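Long-range contact in putative membrane protein (Yersinia pestis CO92, PDB 5TF3), which is of unknown function, a putative membrane protein of the DUF1198 family whose crystallised part is all-helical: residues V58-T63 with W76-L80. Numbering follows the deposited sequence.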
loop_
_atom_site.group_PDB
_atom_site.type_symbol
_atom_site.label_atom_id
_atom_site.label_comp_id
_atom_site.label_asym_id
_atom_site.label_seq_id
_atom_site.Cartn_x
_atom_site.Cartn_y
_atom_site.Cartn_z
ATOM N N VAL A 58 -0.765 0.211 -1.494
ATOM C CA VAL A 58 -0.205 -0.296 -2.748
ATOM C C VAL A 58 0.731 -1.469 -2.477
ATOM O O VAL A 58 0.633 -2.530 -3.108
ATOM C CB VAL A 58 0.511 0.844 -3.497
ATOM C CG1 VAL A 58 1.219 0.328 -4.744
ATOM C CG2 VAL A 58 -0.502 1.930 -3.880
ATOM N N PHE A 59 1.649 -1.301 -1.524
ATOM C CA PHE A 59 2.559 -2.384 -1.155
ATOM C C PHE A 59 1.792 -3.632 -0.715
ATOM O O PHE A 59 2.032 -4.731 -1.221
ATOM C CB PHE A 59 3.495 -1.898 -0.041
ATOM C CG PHE A 59 4.380 -2.968 0.540
ATOM C CD1 PHE A 59 3.954 -3.738 1.622
ATOM C CD2 PHE A 59 5.654 -3.184 0.029
ATOM C CE1 PHE A 59 4.760 -4.729 2.156
ATOM C CE2 PHE A 59 6.480 -4.162 0.563
ATOM C CZ PHE A 59 6.028 -4.945 1.636
ATOM N N ILE A 60 0.863 -3.480 0.233
ATOM C CA ILE A 60 0.121 -4.639 0.737
ATOM C C ILE A 60 -0.640 -5.326 -0.387
ATOM O O ILE A 60 -0.641 -6.558 -0.494
ATOM C CB ILE A 60 -0.824 -4.218 1.874
ATOM C CG1 ILE A 60 -0.021 -3.885 3.143
ATOM C CG2 ILE A 60 -1.893 -5.315 2.107
ATOM C CD1 ILE A 60 -0.840 -3.250 4.263
ATOM N N TYR A 61 -1.279 -4.543 -1.261
ATOM C CA TYR A 61 -2.045 -5.135 -2.357
ATOM C C TYR A 61 -1.153 -5.968 -3.263
ATOM O O TYR A 61 -1.465 -7.122 -3.572
ATOM C CB TYR A 61 -2.769 -4.050 -3.167
ATOM C CG TYR A 61 -3.470 -4.621 -4.394
ATOM C CD1 TYR A 61 -4.693 -5.296 -4.276
ATOM C CD2 TYR A 61 -2.896 -4.522 -5.661
ATOM C CE1 TYR A 61 -5.326 -5.843 -5.391
ATOM C CE2 TYR A 61 -3.527 -5.066 -6.786
ATOM C CZ TYR A 61 -4.735 -5.721 -6.642
ATOM O OH TYR A 61 -5.349 -6.258 -7.750
ATOM N N HIS A 62 -0.035 -5.403 -3.708
ATOM C CA HIS A 62 0.794 -6.128 -4.664
ATOM C C HIS A 62 1.604 -7.249 -4.020
ATOM O O HIS A 62 2.041 -8.156 -4.735
ATOM C CB HIS A 62 1.697 -5.147 -5.424
ATOM C CG HIS A 62 0.928 -4.307 -6.390
ATOM N ND1 HIS A 62 0.410 -4.818 -7.561
ATOM C CD2 HIS A 62 0.488 -3.030 -6.309
ATOM C CE1 HIS A 62 -0.264 -3.872 -8.191
ATOM N NE2 HIS A 62 -0.240 -2.779 -7.448
ATOM N N THR A 63 1.773 -7.251 -2.692
ATOM C CA THR A 63 2.504 -8.350 -2.071
ATOM C C THR A 63 1.542 -9.336 -1.409
ATOM O O THR A 63 1.213 -10.359 -2.014
ATOM C CB THR A 63 3.542 -7.826 -1.074
ATOM O OG1 THR A 63 2.904 -7.081 -0.028
ATOM C CG2 THR A 63 4.596 -6.925 -1.803
ATOM N N TRP A 76 8.805 -4.610 -4.273
ATOM C CA TRP A 76 7.954 -3.533 -3.771
ATOM C C TRP A 76 8.576 -2.812 -2.583
ATOM O O TRP A 76 8.386 -1.598 -2.427
ATOM C CB TRP A 76 6.557 -4.081 -3.435
ATOM C CG TRP A 76 5.818 -4.302 -4.720
ATOM C CD1 TRP A 76 5.701 -5.473 -5.427
ATOM C CD2 TRP A 76 5.161 -3.294 -5.495
ATOM N NE1 TRP A 76 4.966 -5.253 -6.585
ATOM C CE2 TRP A 76 4.640 -3.919 -6.649
ATOM C CE3 TRP A 76 4.961 -1.919 -5.315
ATOM C CZ2 TRP A 76 3.925 -3.221 -7.613
ATOM C CZ3 TRP A 76 4.244 -1.221 -6.290
ATOM C CH2 TRP A 76 3.738 -1.876 -7.413
ATOM N N ARG A 77 9.349 -3.521 -1.761
ATOM C CA ARG A 77 10.053 -2.860 -0.667
ATOM C C ARG A 77 11.048 -1.827 -1.204
ATOM O O ARG A 77 11.186 -0.725 -0.652
ATOM C CB ARG A 77 10.773 -3.914 0.195
ATOM C CG ARG A 77 11.616 -3.318 1.314
ATOM C CD ARG A 77 12.329 -4.397 2.182
ATOM N NE ARG A 77 13.056 -3.771 3.288
ATOM C CZ ARG A 77 14.326 -3.383 3.229
ATOM N NH1 ARG A 77 15.041 -3.592 2.129
ATOM N NH2 ARG A 77 14.882 -2.803 4.281
ATOM N N ASN A 78 11.759 -2.171 -2.278
ATOM C CA ASN A 78 12.704 -1.226 -2.858
ATOM C C ASN A 78 11.985 -0.038 -3.471
ATOM O O ASN A 78 12.550 1.061 -3.522
ATOM C CB ASN A 78 13.582 -1.918 -3.906
ATOM C CG ASN A 78 14.590 -2.872 -3.282
ATOM O OD1 ASN A 78 14.918 -2.755 -2.096
ATOM N ND2 ASN A 78 15.109 -3.804 -4.085
ATOM N N THR A 79 10.745 -0.237 -3.942
ATOM C CA THR A 79 9.956 0.885 -4.450
ATOM C C THR A 79 9.633 1.877 -3.331
ATOM O O THR A 79 9.758 3.093 -3.519
ATOM C CB THR A 79 8.685 0.350 -5.144
ATOM O OG1 THR A 79 9.069 -0.582 -6.162
ATOM C CG2 THR A 79 7.895 1.456 -5.834
ATOM N N LEU A 80 9.258 1.381 -2.145
ATOM C CA LEU A 80 9.093 2.275 -1.001
ATOM C C LEU A 80 10.385 3.009 -0.698
ATOM O O LEU A 80 10.390 4.232 -0.525
ATOM C CB LEU A 80 8.649 1.502 0.242
ATOM C CG LEU A 80 7.266 0.882 0.264
ATOM C CD1 LEU A 80 7.053 0.199 1.631
ATOM C CD2 LEU A 80 6.245 1.965 0.023
#
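W76 lays its indole flat against H62, the six-membered ring and the imidazole forming an offset stack with planes only 6° apart and centroids at 4.4 Å. W76 CZ2 lies over the imidazole toward its rim, and H62 CB over the indole's five-membered ring, a CH-pi contact 3.6 Å from its centroid. The other imidazole face is covered by Y61 CD2, and H62 NE2 is hydrogen-bonded to the carbonyl of Y23, which helps fix the ring's rotation. At the far end of the indole, V58 CG1 meets W76 CZ3 at 3.7 Å; at its root, W76 CB is met by F59 CD2 and T63 CG2. F59 CG lies anti to the backbone N (chi1 173°), sending the phenyl past W76 until CE2 comes edge-on to the backbone N of R77, 3.7 Å away, while CD2 reaches L80 CD1 at 4.0 Å. T63 OG1 donates a hydrogen bond to F59 O (2.8 Å) from above the carbonyl plane, and T63 N donates to the same oxygen. Thus W76 is a knob in the hole of V58, F59, H62 and T63; the two segments run antiparallel (168°), within the hairpin of helices 48-65 and 70-82 in this all-helical fold.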